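Long-range contacts in tRNA-splicing ligase RtcB (PDB 2EPG), which probably joins RNA ends bearing a 2',3'-cyclic phosphate or 3'-phosphate to 5'-hydroxyl RNA ends, spending GTP with the help of manganese: residues P25-M30 with Q56-A61; R31-F36 with I66-L71; L113-L118 with R332-L337; L217-V222 with V241-H246; E262-V267 with A281-K286. All blocks are in the same frame, centred on the assembly; numbering follows the deposited sequence.

Contact 1 of 5, residues P25-M30 with Q56-A61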
# COMPACT_ATOMS: atom_id res chain seq x y z
N PRO A 25 16.97 22.05 -0.09
CA PRO A 25 16.85 23.00 -1.19
C PRO A 25 17.48 22.53 -2.51
O PRO A 25 18.49 21.82 -2.52
CB PRO A 25 17.46 24.29 -0.62
CG PRO A 25 18.37 23.80 0.47
CD PRO A 25 17.63 22.65 1.08
N ARG A 26 16.87 22.92 -3.61
CA ARG A 26 17.33 22.54 -4.94
C ARG A 26 18.80 22.87 -5.15
O ARG A 26 19.22 24.00 -4.95
CB ARG A 26 16.50 23.26 -5.99
CG ARG A 26 16.42 22.54 -7.30
CD ARG A 26 16.39 23.51 -8.48
NE ARG A 26 17.75 23.84 -8.91
CZ ARG A 26 18.50 24.80 -8.38
NH1 ARG A 26 19.73 25.01 -8.84
NH2 ARG A 26 18.01 25.57 -7.41
N GLN A 27 19.58 21.88 -5.57
CA GLN A 27 21.00 22.07 -5.84
C GLN A 27 21.50 21.08 -6.89
O GLN A 27 21.00 19.95 -6.98
CB GLN A 27 21.82 21.90 -4.55
CG GLN A 27 21.65 20.57 -3.84
CD GLN A 27 22.24 20.59 -2.44
OE1 GLN A 27 23.46 20.65 -2.27
NE2 GLN A 27 21.37 20.57 -1.42
N GLY A 28 22.47 21.51 -7.68
CA GLY A 28 23.01 20.63 -8.71
C GLY A 28 22.01 20.29 -9.80
O GLY A 28 21.42 21.19 -10.40
N LYS A 29 21.81 19.00 -10.04
CA LYS A 29 20.90 18.56 -11.09
C LYS A 29 19.42 18.57 -10.69
O LYS A 29 18.54 18.35 -11.52
CB LYS A 29 21.28 17.15 -11.54
CG LYS A 29 22.78 16.87 -11.57
CD LYS A 29 23.32 16.66 -12.99
CE LYS A 29 23.42 17.97 -13.74
NZ LYS A 29 24.23 17.83 -14.99
N MSE A 30 19.15 18.83 -9.41
CA MSE A 30 17.78 18.84 -8.92
C MSE A 30 16.96 19.90 -9.63
O MSE A 30 17.39 21.05 -9.77
CB MSE A 30 17.77 19.08 -7.42
CG MSE A 30 18.34 17.93 -6.64
SE MSE A 30 18.56 18.37 -4.78
CE MSE A 30 16.69 18.29 -4.24
N GLN A 56 19.18 9.42 -2.72
CA GLN A 56 18.27 8.81 -3.68
C GLN A 56 17.09 9.76 -3.90
O GLN A 56 16.63 9.93 -5.03
CB GLN A 56 17.72 7.47 -3.19
CG GLN A 56 18.71 6.35 -3.18
CD GLN A 56 18.03 5.01 -3.04
OE1 GLN A 56 17.16 4.82 -2.18
NE2 GLN A 56 18.42 4.06 -3.89
N LEU A 57 16.60 10.37 -2.82
CA LEU A 57 15.49 11.31 -2.93
C LEU A 57 15.93 12.49 -3.81
O LEU A 57 15.17 13.00 -4.63
CB LEU A 57 15.05 11.83 -1.55
CG LEU A 57 13.90 12.85 -1.57
CD1 LEU A 57 12.67 12.18 -2.12
CD2 LEU A 57 13.63 13.42 -0.17
N MSE A 58 17.18 12.91 -3.64
CA MSE A 58 17.71 14.00 -4.45
C MSE A 58 17.79 13.61 -5.93
O MSE A 58 17.57 14.43 -6.81
CB MSE A 58 19.08 14.44 -3.93
CG MSE A 58 19.00 15.24 -2.64
SE MSE A 58 20.69 15.33 -1.67
CE MSE A 58 21.54 16.72 -2.72
N ASN A 59 18.11 12.35 -6.19
CA ASN A 59 18.20 11.86 -7.58
C ASN A 59 16.81 11.91 -8.23
O ASN A 59 16.67 12.28 -9.39
CB ASN A 59 18.72 10.42 -7.60
CG ASN A 59 20.14 10.29 -7.08
OD1 ASN A 59 20.57 9.19 -6.72
ND2 ASN A 59 20.89 11.38 -7.06
N VAL A 60 15.80 11.54 -7.46
CA VAL A 60 14.42 11.55 -7.95
C VAL A 60 14.11 12.96 -8.46
O VAL A 60 13.53 13.12 -9.52
CB VAL A 60 13.44 11.17 -6.82
CG1 VAL A 60 11.99 11.39 -7.27
CG2 VAL A 60 13.67 9.70 -6.42
N ALA A 61 14.54 13.96 -7.70
CA ALA A 61 14.31 15.37 -8.04
C ALA A 61 14.99 15.83 -9.33
O ALA A 61 14.75 16.96 -9.78
CB ALA A 61 14.76 16.26 -6.87
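The carbonyl oxygen of A61 is gripped by one hydrogen bond, from the backbone N of R31, just past the end of the loop 25-30. The bond pins the chain after M30 to the last residue of 56-61, and there the CA atoms of M30 and A61 come within 5.0 Å. The loop reaches this point through a type II' turn from Q27 to M30, closed by a bond from M30 N to Q27 O of 3.3 Å. G28 suits the second place of that turn, because its positive phi (66°) is awkward for a residue with a side chain.

Between the two segments the contact is apolar and rests on two methionines, both modelled as selenomethionine. The M30 chain has CG beside the backbone N and bends at its last torsion (chi3 75°). Its selenium lies across M58, with M30 SE 3.8 Å from M58 CG, while its methyl turns to A61, with M30 CE 3.8 Å from A61 CB. M58 bends in the same sense (chi3 80°) and crosses M30 obliquely; its CE stands 3.9 Å from Q27 CD. The flexible, unbranched methionine chains can bend to lie across each other and over A61, and the small A61 offers its methyl to both M30 CE and M30 CG. Q27 lends its aliphatic part and amide carbon, and its NE2 makes a weak bond to P25 O.

M30 and M58 both also touch I24 of strand 21-24, while L57 packs on A70 and A72, so helix 52-60 lies between the loop 25-30 and strand 70-73.

Contact 2 of 5, residues R31-F36 with I66-L71; sequences RVDAVF and IVEPAL
E68 turns CG anti to its backbone N (chi1 -172°) and runs out extended, sliding past V32, whose CB lies 3.6 Å from E68 CB. D33 sets CG beside its own backbone N (chi1 -70°), so that the two acidic side chains lie side by side and point the same way, their carboxylate planes 18° apart. E68 OE2 thereby accepts the D33 backbone N-H on its anti lone pair, in a short, nearly straight bond of 2.7 Å. Two acids so close, with E68 OE2 3.6 Å from D33 OD2, would probably repel. The strain is likely to be eased by R23, which forms a salt bridge with D33 OD2, and D33 OD1 takes the backbone N-H of R26. An alanine in place of E68 would remove the acceptor of the D33 N-H and would probably loosen the lead-in to the strand.

Beyond this pair the chains become parallel strands, 34-37 beside 70-73. A70 bonds to the segment 31-36 through both its N and its O: the N donates to D33 O (3.1 Å), and the O accepts from V35 N (2.8 Å). P69 follows a cis peptide bond and, as a proline, offers no N-H here; its ring instead meets V35, with P69 CG 3.8 Å from V35 CG2. On that side V35 also lies alongside L71, pointing the same way. A34 and A70 share the other face, where their small methyls admit L57 of helix 52-60. Nearer the start, the branched V32 and I66 cross obliquely, V32 CG2 lying 3.8 Å from I66 CG2, and I66 also touches V60 of the same helix.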
# COMPACT_ATOMS: atom_id res chain seq x y z
N ARG A 31 15.78 19.51 -10.08
CA ARG A 31 14.89 20.42 -10.78
C ARG A 31 13.97 21.14 -9.80
O ARG A 31 13.47 22.22 -10.09
CB ARG A 31 14.06 19.66 -11.81
CG ARG A 31 14.90 19.05 -12.94
CD ARG A 31 14.06 18.16 -13.83
NE ARG A 31 14.86 17.52 -14.89
CZ ARG A 31 14.91 17.95 -16.15
NH1 ARG A 31 15.65 17.31 -17.03
NH2 ARG A 31 14.21 19.02 -16.52
N VAL A 32 13.78 20.53 -8.64
CA VAL A 32 12.92 21.07 -7.60
C VAL A 32 13.51 20.73 -6.24
O VAL A 32 14.47 19.96 -6.15
CB VAL A 32 11.48 20.45 -7.65
CG1 VAL A 32 10.80 20.76 -8.98
CG2 VAL A 32 11.59 18.93 -7.48
N ASP A 33 12.93 21.31 -5.20
CA ASP A 33 13.32 21.03 -3.84
C ASP A 33 12.80 19.62 -3.50
O ASP A 33 11.91 19.10 -4.18
CB ASP A 33 12.62 21.98 -2.84
CG ASP A 33 13.11 23.41 -2.92
OD1 ASP A 33 14.20 23.66 -3.47
OD2 ASP A 33 12.40 24.30 -2.39
N ALA A 34 13.34 19.04 -2.45
CA ALA A 34 12.86 17.77 -1.96
C ALA A 34 12.42 18.09 -0.52
O ALA A 34 12.97 19.01 0.11
CB ALA A 34 13.96 16.73 -1.94
N VAL A 35 11.43 17.38 -0.01
CA VAL A 35 10.99 17.59 1.36
C VAL A 35 10.80 16.22 2.00
O VAL A 35 10.24 15.33 1.38
CB VAL A 35 9.65 18.37 1.42
CG1 VAL A 35 9.01 18.20 2.79
CG2 VAL A 35 9.88 19.85 1.12
N PHE A 36 11.28 16.04 3.23
CA PHE A 36 11.10 14.77 3.92
C PHE A 36 10.63 14.98 5.35
O PHE A 36 10.92 16.00 5.97
CB PHE A 36 12.37 13.89 3.89
CG PHE A 36 13.54 14.47 4.64
CD1 PHE A 36 14.41 15.37 4.03
CD2 PHE A 36 13.80 14.08 5.95
CE1 PHE A 36 15.51 15.88 4.71
CE2 PHE A 36 14.91 14.58 6.65
CZ PHE A 36 15.77 15.49 6.02
N ILE A 66 9.12 16.67 -12.93
CA ILE A 66 8.77 16.40 -11.55
C ILE A 66 8.10 17.65 -10.97
O ILE A 66 8.47 18.76 -11.32
CB ILE A 66 9.99 16.03 -10.70
CG1 ILE A 66 9.53 15.74 -9.27
CG2 ILE A 66 11.03 17.15 -10.74
CD1 ILE A 66 10.42 14.81 -8.54
N VAL A 67 7.12 17.44 -10.11
CA VAL A 67 6.40 18.54 -9.47
C VAL A 67 7.00 18.74 -8.08
O VAL A 67 7.21 17.77 -7.33
CB VAL A 67 4.88 18.21 -9.35
CG1 VAL A 67 4.12 19.36 -8.66
CG2 VAL A 67 4.30 17.95 -10.76
N GLU A 68 7.31 19.99 -7.73
CA GLU A 68 7.90 20.28 -6.44
C GLU A 68 6.90 20.04 -5.30
O GLU A 68 5.74 20.46 -5.38
CB GLU A 68 8.37 21.74 -6.40
CG GLU A 68 9.18 22.09 -5.16
CD GLU A 68 9.94 23.40 -5.33
OE1 GLU A 68 9.32 24.48 -5.22
OE2 GLU A 68 11.16 23.34 -5.61
N PRO A 69 7.33 19.36 -4.22
CA PRO A 69 8.69 18.83 -4.06
C PRO A 69 8.69 17.31 -4.14
O PRO A 69 7.64 16.68 -4.03
CB PRO A 69 9.05 19.27 -2.65
CG PRO A 69 7.73 18.95 -1.91
CD PRO A 69 6.65 19.45 -2.91
N ALA A 70 9.87 16.73 -4.34
CA ALA A 70 10.00 15.28 -4.34
C ALA A 70 9.91 15.01 -2.84
O ALA A 70 10.47 15.77 -2.05
CB ALA A 70 11.39 14.86 -4.89
N LEU A 71 9.22 13.94 -2.44
CA LEU A 71 9.02 13.64 -1.02
C LEU A 71 9.41 12.27 -0.52
O LEU A 71 9.46 11.30 -1.28
CB LEU A 71 7.55 13.84 -0.65
CG LEU A 71 6.94 15.24 -0.71
CD1 LEU A 71 5.58 15.16 -1.36
CD2 LEU A 71 6.86 15.82 0.71

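Contact 3 of 5, residues L113-L118 with R332-L337; sequences LLASHL and RVLYDL
A classic beta bulge breaks the antiparallel pairing of strands 110-119 and 332-347: L334 and Y335 both stand opposite L113, and the register shifts by one residue. Four backbone hydrogen bonds join the strands around it. L113 N donates to Y335 O almost straight, at 3.0 Å, while L113 O receives L334 N at 2.9 Å. Farther along, A115 and R332 form a hydrogen-bonded pair, each N donating to the other's O, with A115 N 2.8 Å from R332 O.

The extra residue puts L334 beside L113, pointing the same way, and the CD1 of L334 lies 4.1 Å from both L113 CD2 and A115 CB. The small A115 suits this place beside the leucine branch. L114 and V333 form the non-hydrogen-bonded pair on the other face; L114 CD2 crosses to V333 CG2 at 3.9 Å, and both side chains reach helix 288-321. Just before the corner at H117, S116 OG accepts the N-H of L118, an ST turn, and bonds to V241 O as well. There the extended, exposed R332 brings NH1 to the edge of the H117 imidazole, 3.7 Å from NE2, the two planes 74° apart.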
# COMPACT_ATOMS: atom_id res chain seq x y z
N LEU A 113 -8.04 -4.22 5.61
CA LEU A 113 -8.41 -4.44 7.00
C LEU A 113 -9.91 -4.73 7.09
O LEU A 113 -10.74 -3.93 6.64
CB LEU A 113 -8.08 -3.22 7.87
CG LEU A 113 -8.40 -3.37 9.37
CD1 LEU A 113 -7.50 -4.44 10.01
CD2 LEU A 113 -8.14 -2.06 10.09
N LEU A 114 -10.24 -5.89 7.65
CA LEU A 114 -11.62 -6.28 7.86
C LEU A 114 -11.92 -5.95 9.34
O LEU A 114 -11.05 -6.14 10.20
CB LEU A 114 -11.82 -7.79 7.61
CG LEU A 114 -11.42 -8.39 6.26
CD1 LEU A 114 -11.79 -9.88 6.21
CD2 LEU A 114 -12.14 -7.64 5.14
N ALA A 115 -13.12 -5.45 9.61
CA ALA A 115 -13.55 -5.12 10.96
C ALA A 115 -14.79 -5.95 11.27
O ALA A 115 -15.74 -5.95 10.49
CB ALA A 115 -13.88 -3.63 11.05
N SER A 116 -14.80 -6.65 12.39
CA SER A 116 -15.93 -7.52 12.73
C SER A 116 -16.78 -7.03 13.91
O SER A 116 -16.45 -6.02 14.54
CB SER A 116 -15.43 -8.91 13.07
OG SER A 116 -14.86 -8.90 14.37
N HIS A 117 -17.87 -7.75 14.18
CA HIS A 117 -18.76 -7.45 15.31
C HIS A 117 -18.26 -8.16 16.57
O HIS A 117 -18.78 -7.93 17.65
CB HIS A 117 -20.18 -7.93 15.04
CG HIS A 117 -20.93 -7.10 14.06
ND1 HIS A 117 -21.99 -7.59 13.32
CD2 HIS A 117 -20.81 -5.79 13.71
CE1 HIS A 117 -22.48 -6.62 12.56
NE2 HIS A 117 -21.78 -5.52 12.78
N LEU A 118 -17.27 -9.02 16.42
CA LEU A 118 -16.74 -9.80 17.54
C LEU A 118 -15.75 -9.08 18.43
O LEU A 118 -15.01 -8.19 18.01
CB LEU A 118 -16.10 -11.09 17.02
CG LEU A 118 -17.06 -12.05 16.32
CD1 LEU A 118 -16.31 -13.04 15.45
CD2 LEU A 118 -17.89 -12.77 17.38
N ARG A 332 -16.66 -6.80 7.77
CA ARG A 332 -16.79 -5.86 6.68
C ARG A 332 -15.45 -5.27 6.34
O ARG A 332 -14.55 -5.25 7.17
CB ARG A 332 -17.74 -4.72 7.06
CG ARG A 332 -19.12 -5.17 7.53
CD ARG A 332 -19.98 -3.95 7.83
NE ARG A 332 -21.15 -4.27 8.63
CZ ARG A 332 -21.98 -3.35 9.13
NH1 ARG A 332 -23.03 -3.71 9.85
NH2 ARG A 332 -21.74 -2.06 8.89
N VAL A 333 -15.32 -4.78 5.10
CA VAL A 333 -14.09 -4.14 4.68
C VAL A 333 -14.10 -2.72 5.27
O VAL A 333 -14.97 -1.91 4.94
CB VAL A 333 -14.01 -4.05 3.14
CG1 VAL A 333 -12.76 -3.28 2.73
CG2 VAL A 333 -13.99 -5.48 2.53
N LEU A 334 -13.16 -2.43 6.17
CA LEU A 334 -13.06 -1.09 6.74
C LEU A 334 -12.42 -0.27 5.63
O LEU A 334 -12.95 0.77 5.22
CB LEU A 334 -12.18 -1.13 8.00
CG LEU A 334 -12.13 0.17 8.81
CD1 LEU A 334 -11.80 -0.17 10.26
CD2 LEU A 334 -11.11 1.13 8.20
N TYR A 335 -11.28 -0.74 5.13
CA TYR A 335 -10.63 -0.09 3.98
C TYR A 335 -9.61 -1.03 3.35
O TYR A 335 -9.25 -2.05 3.93
CB TYR A 335 -9.94 1.23 4.38
CG TYR A 335 -9.85 2.19 3.22
CD1 TYR A 335 -11.01 2.60 2.56
CD2 TYR A 335 -8.63 2.67 2.77
CE1 TYR A 335 -10.94 3.47 1.47
CE2 TYR A 335 -8.57 3.55 1.69
CZ TYR A 335 -9.73 3.94 1.05
OH TYR A 335 -9.67 4.80 -0.02
N ASP A 336 -9.14 -0.67 2.16
CA ASP A 336 -8.13 -1.45 1.45
C ASP A 336 -7.36 -0.45 0.58
O ASP A 336 -7.96 0.27 -0.22
CB ASP A 336 -8.82 -2.54 0.61
CG ASP A 336 -7.84 -3.34 -0.26
OD1 ASP A 336 -7.96 -4.58 -0.29
OD2 ASP A 336 -6.98 -2.74 -0.94
N LEU A 337 -6.04 -0.38 0.76
CA LEU A 337 -5.24 0.55 -0.02
C LEU A 337 -3.84 0.03 -0.34
O LEU A 337 -3.30 -0.83 0.34
CB LEU A 337 -5.10 1.91 0.71
CG LEU A 337 -4.04 2.04 1.81
CD1 LEU A 337 -4.04 3.47 2.38
CD2 LEU A 337 -4.33 1.03 2.93

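Contact 4 of 5, residues L217-V222 with V241-H246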
# COMPACT_ATOMS: atom_id res chain seq x y z
N LEU A 217 -1.36 -12.58 6.90
CA LEU A 217 -2.70 -12.24 7.25
C LEU A 217 -2.72 -12.39 8.77
O LEU A 217 -2.11 -13.31 9.29
CB LEU A 217 -3.64 -13.22 6.57
CG LEU A 217 -5.05 -13.53 7.04
CD1 LEU A 217 -5.78 -14.26 5.92
CD2 LEU A 217 -5.01 -14.39 8.30
N GLU A 218 -3.34 -11.45 9.48
CA GLU A 218 -3.41 -11.63 10.92
C GLU A 218 -4.73 -11.21 11.53
O GLU A 218 -5.37 -10.24 11.10
CB GLU A 218 -2.22 -10.97 11.66
CG GLU A 218 -1.88 -9.54 11.35
CD GLU A 218 -0.72 -9.02 12.21
OE1 GLU A 218 0.33 -9.70 12.33
OE2 GLU A 218 -0.86 -7.92 12.77
N VAL A 219 -5.17 -12.01 12.50
CA VAL A 219 -6.39 -11.75 13.24
C VAL A 219 -5.86 -10.95 14.43
O VAL A 219 -4.91 -11.38 15.09
CB VAL A 219 -7.05 -13.03 13.76
CG1 VAL A 219 -8.38 -12.69 14.45
CG2 VAL A 219 -7.26 -14.00 12.61
N GLN A 220 -6.47 -9.80 14.69
CA GLN A 220 -6.00 -8.93 15.76
C GLN A 220 -7.19 -8.37 16.53
O GLN A 220 -8.36 -8.67 16.24
CB GLN A 220 -5.24 -7.72 15.15
CG GLN A 220 -4.57 -7.96 13.79
CD GLN A 220 -4.47 -6.70 12.91
OE1 GLN A 220 -5.49 -6.15 12.47
NE2 GLN A 220 -3.25 -6.26 12.66
N TYR A 221 -6.89 -7.55 17.53
CA TYR A 221 -7.94 -6.89 18.27
C TYR A 221 -7.48 -5.45 18.48
O TYR A 221 -6.29 -5.16 18.52
CB TYR A 221 -8.24 -7.59 19.61
CG TYR A 221 -7.14 -7.57 20.65
CD1 TYR A 221 -6.16 -8.58 20.69
CD2 TYR A 221 -7.08 -6.56 21.61
CE1 TYR A 221 -5.17 -8.58 21.67
CE2 TYR A 221 -6.10 -6.55 22.58
CZ TYR A 221 -5.15 -7.56 22.61
OH TYR A 221 -4.17 -7.54 23.57
N VAL A 222 -8.44 -4.53 18.54
CA VAL A 222 -8.12 -3.13 18.73
C VAL A 222 -7.75 -2.99 20.22
O VAL A 222 -8.57 -3.31 21.07
CB VAL A 222 -9.35 -2.25 18.42
CG1 VAL A 222 -9.05 -0.80 18.69
CG2 VAL A 222 -9.77 -2.46 16.96
N VAL A 241 -12.42 -7.33 17.20
CA VAL A 241 -11.59 -8.25 16.41
C VAL A 241 -11.44 -7.75 14.95
O VAL A 241 -12.43 -7.38 14.31
CB VAL A 241 -12.22 -9.68 16.38
CG1 VAL A 241 -11.47 -10.57 15.39
CG2 VAL A 241 -12.14 -10.31 17.76
N THR A 242 -10.21 -7.71 14.45
CA THR A 242 -9.99 -7.29 13.06
C THR A 242 -9.07 -8.31 12.38
O THR A 242 -8.45 -9.14 13.04
CB THR A 242 -9.33 -5.88 12.96
OG1 THR A 242 -8.03 -5.90 13.54
CG2 THR A 242 -10.18 -4.82 13.68
N VAL A 243 -9.03 -8.24 11.06
CA VAL A 243 -8.18 -9.11 10.28
C VAL A 243 -7.45 -8.23 9.25
O VAL A 243 -8.08 -7.55 8.45
CB VAL A 243 -9.01 -10.20 9.57
CG1 VAL A 243 -8.08 -11.14 8.78
CG2 VAL A 243 -9.84 -10.98 10.60
N LEU A 244 -6.12 -8.25 9.29
CA LEU A 244 -5.33 -7.45 8.37
C LEU A 244 -4.65 -8.36 7.35
O LEU A 244 -3.93 -9.29 7.72
CB LEU A 244 -4.29 -6.63 9.15
CG LEU A 244 -3.49 -5.58 8.36
CD1 LEU A 244 -3.06 -4.41 9.28
CD2 LEU A 244 -2.27 -6.25 7.74
N ILE A 245 -4.89 -8.08 6.07
CA ILE A 245 -4.34 -8.85 4.95
C ILE A 245 -3.27 -8.01 4.23
O ILE A 245 -3.55 -6.92 3.75
CB ILE A 245 -5.45 -9.20 3.93
CG1 ILE A 245 -6.55 -10.02 4.63
CG2 ILE A 245 -4.86 -9.97 2.76
CD1 ILE A 245 -7.88 -10.06 3.84
N HIS A 246 -2.06 -8.54 4.18
CA HIS A 246 -0.92 -7.86 3.57
C HIS A 246 -0.38 -8.72 2.44
O HIS A 246 0.21 -9.78 2.69
CB HIS A 246 0.17 -7.66 4.61
CG HIS A 246 1.24 -6.70 4.19
ND1 HIS A 246 1.72 -6.62 2.90
CD2 HIS A 246 1.94 -5.78 4.90
CE1 HIS A 246 2.66 -5.70 2.84
NE2 HIS A 246 2.81 -5.17 4.04
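Q220 leaves the backbone with a chi1 of -28°, well off the staggered positions, and then lies across the neighbouring strand. Its CB and CG pass T242 OG1, CB at 3.7 Å. Its CD comes level with T242 OG1 and L244 CB, and its tip then divides. OE1 accepts the T242 hydroxyl, on a lone pair in the carbonyl plane, at 2.8 Å from OG1. NE2 donates to E218 OE2 at 2.9 Å, with the carboxylate near the amide plane and its anti lone pair in use. Both tip atoms also rest over L244, with OE1 3.6 Å from L244 CB. A glutamine suits the place, because its amide gives an acceptor for the T242 hydroxyl and a donor for the E218 carboxylate, and the two bonds hold the amide's rotation fixed in a buried setting.

Beneath it the strands are regular and antiparallel. E218 and Q220 pair with L244 and T242 through four backbone bonds, including Q220 N to T242 O at 2.7 Å. The opposite face is wholly apolar near the middle, where the beta-branched V219 and V241 meet CG1 to CG1 at 3.9 Å.

E218 and L217 are predicted to bind GMP, and H246 a manganese ion. Strand 474-486 flanks 217-222 and strand 110-119 flanks 241-246, while helix 288-321 covers the face carrying L217, V243 and I245.

Contact 5 of 5, residues E262-V267 with A281-K286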
# COMPACT_ATOMS: atom_id res chain seq x y z
N GLU A 262 13.75 -2.99 -18.09
CA GLU A 262 14.66 -3.29 -19.19
C GLU A 262 14.19 -2.71 -20.51
O GLU A 262 15.00 -2.27 -21.31
CB GLU A 262 14.92 -4.80 -19.31
CG GLU A 262 13.73 -5.71 -19.10
CD GLU A 262 14.15 -7.19 -19.04
OE1 GLU A 262 14.86 -7.57 -18.08
OE2 GLU A 262 13.76 -7.96 -19.95
N ARG A 263 12.88 -2.67 -20.73
CA ARG A 263 12.37 -2.09 -21.95
C ARG A 263 12.65 -0.58 -21.92
O ARG A 263 12.99 0.01 -22.94
CB ARG A 263 10.87 -2.35 -22.11
CG ARG A 263 10.30 -1.77 -23.40
CD ARG A 263 8.84 -2.14 -23.65
NE ARG A 263 8.36 -1.45 -24.85
CZ ARG A 263 7.09 -1.31 -25.20
NH1 ARG A 263 6.79 -0.67 -26.32
NH2 ARG A 263 6.12 -1.81 -24.45
N PHE A 264 12.53 0.04 -20.74
CA PHE A 264 12.78 1.48 -20.57
C PHE A 264 14.26 1.83 -20.68
O PHE A 264 14.62 2.94 -21.06
CB PHE A 264 12.29 1.97 -19.20
CG PHE A 264 10.81 2.27 -19.14
CD1 PHE A 264 9.93 1.72 -20.07
CD2 PHE A 264 10.30 3.06 -18.11
CE1 PHE A 264 8.55 1.94 -19.97
CE2 PHE A 264 8.92 3.29 -18.01
CZ PHE A 264 8.04 2.74 -18.94
N LEU A 265 15.12 0.88 -20.33
CA LEU A 265 16.55 1.13 -20.41
C LEU A 265 16.98 1.13 -21.88
O LEU A 265 17.75 2.00 -22.31
CB LEU A 265 17.31 0.04 -19.64
CG LEU A 265 17.22 0.11 -18.11
CD1 LEU A 265 17.68 -1.22 -17.51
CD2 LEU A 265 18.06 1.27 -17.59
N LYS A 266 16.44 0.18 -22.64
CA LYS A 266 16.79 0.04 -24.05
C LYS A 266 16.03 0.96 -25.00
O LYS A 266 15.85 0.63 -26.17
CB LYS A 266 16.59 -1.42 -24.48
CG LYS A 266 17.51 -1.86 -25.62
CD LYS A 266 17.51 -3.38 -25.77
CE LYS A 266 18.72 -3.86 -26.59
NZ LYS A 266 18.73 -3.32 -27.97
N VAL A 267 15.57 2.10 -24.49
CA VAL A 267 14.84 3.05 -25.32
C VAL A 267 15.04 4.45 -24.76
O VAL A 267 14.57 5.43 -25.33
CB VAL A 267 13.33 2.71 -25.36
CG1 VAL A 267 12.64 3.19 -24.08
CG2 VAL A 267 12.69 3.34 -26.59
N ALA A 281 15.57 4.32 -14.08
CA ALA A 281 15.04 4.10 -15.43
C ALA A 281 13.60 4.58 -15.58
O ALA A 281 12.71 4.07 -14.91
CB ALA A 281 15.14 2.63 -15.77
N ALA A 282 13.38 5.55 -16.47
CA ALA A 282 12.04 6.11 -16.68
C ALA A 282 11.77 6.42 -18.15
O ALA A 282 12.69 6.47 -18.95
CB ALA A 282 11.88 7.40 -15.86
N ALA A 283 10.51 6.66 -18.49
CA ALA A 283 10.12 6.98 -19.85
C ALA A 283 9.03 8.04 -19.79
O ALA A 283 8.31 8.15 -18.79
CB ALA A 283 9.58 5.72 -20.58
N PRO A 284 8.90 8.85 -20.84
CA PRO A 284 7.86 9.88 -20.83
C PRO A 284 6.51 9.23 -20.64
O PRO A 284 6.21 8.21 -21.27
CB PRO A 284 8.00 10.53 -22.20
CG PRO A 284 9.46 10.37 -22.51
CD PRO A 284 9.73 8.96 -22.06
N ILE A 285 5.71 9.81 -19.76
CA ILE A 285 4.37 9.34 -19.50
C ILE A 285 3.60 9.27 -20.83
O ILE A 285 2.87 8.31 -21.08
CB ILE A 285 3.65 10.30 -18.52
CG1 ILE A 285 4.20 10.12 -17.10
CG2 ILE A 285 2.14 10.08 -18.54
CD1 ILE A 285 3.95 11.29 -16.21
N LYS A 286 3.81 10.25 -21.70
CA LYS A 286 3.10 10.27 -22.99
C LYS A 286 3.71 9.45 -24.14
O LYS A 286 3.19 9.50 -25.26
CB LYS A 286 2.91 11.70 -23.47
CG LYS A 286 1.87 12.49 -22.70
CD LYS A 286 1.81 13.90 -23.28
CE LYS A 286 0.76 14.75 -22.64
NZ LYS A 286 0.79 16.11 -23.26
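Helix 250-265 runs out here, K266 being the first residue to leave helical torsions, and the extended A282-P284 pass beside its last turn. The backbones come close, as the small alanines permit: the CA atoms of F264 and A282 are 6.1 Å from each other, and those of L265 and A281 6.0 Å.

F264 carries most of the contact. With CG beside the backbone N (chi1 -82°), its ring reaches the extended chain and lays one face over A283. The methyl carbon CB of A283 sits 3.6 Å from the ring centroid, only 10° off the normal, a CH-pi contact almost over the centre. A283 suits the place because its lone methyl meets the ring centre with no further side-chain atoms in the way. At the ring's edge, near its plane, A281 O lies 4.1 Å from F264 CD2. One residue on, L265 reaches A281 with a branch tip, its CD2 3.7 Å from A281 CB. A serine in place of F264 would remove the ring that A283 rests on and would probably leave this side of the helix end poorly packed.

F264 also touches V98, P100 and E289, the last of these on helix 288-321. The arrangement is plain helix-to-strand packing, the last turn of helix 250-265 laid by an aromatic CH-pi contact against strand 283-284, which pairs with 97-98 in a small two-stranded antiparallel sheet.

From the N terminus, contact 1 brings helix 52-60 back to the loop 25-30, and contact 2 then joins strands 34-37 and 70-73. Their segments alternate along the chain, so the two cross; they also touch, with centres 8 Å apart. Contact 3 closes the longest loop, from 113-118 to 332-337, and contacts 4 and 5 follow one another within it. Contact 4 lies beside contact 3, since strand 110-119 neighbours strand 240-247, and together they tie four neighbouring strands, of which those of contact 4 carry residues predicted to bind GMP and manganese. Contact 5, although enclosed by contact 3, is about 38 Å from it between centres, across the chain's centre and nearer contacts 1 and 2.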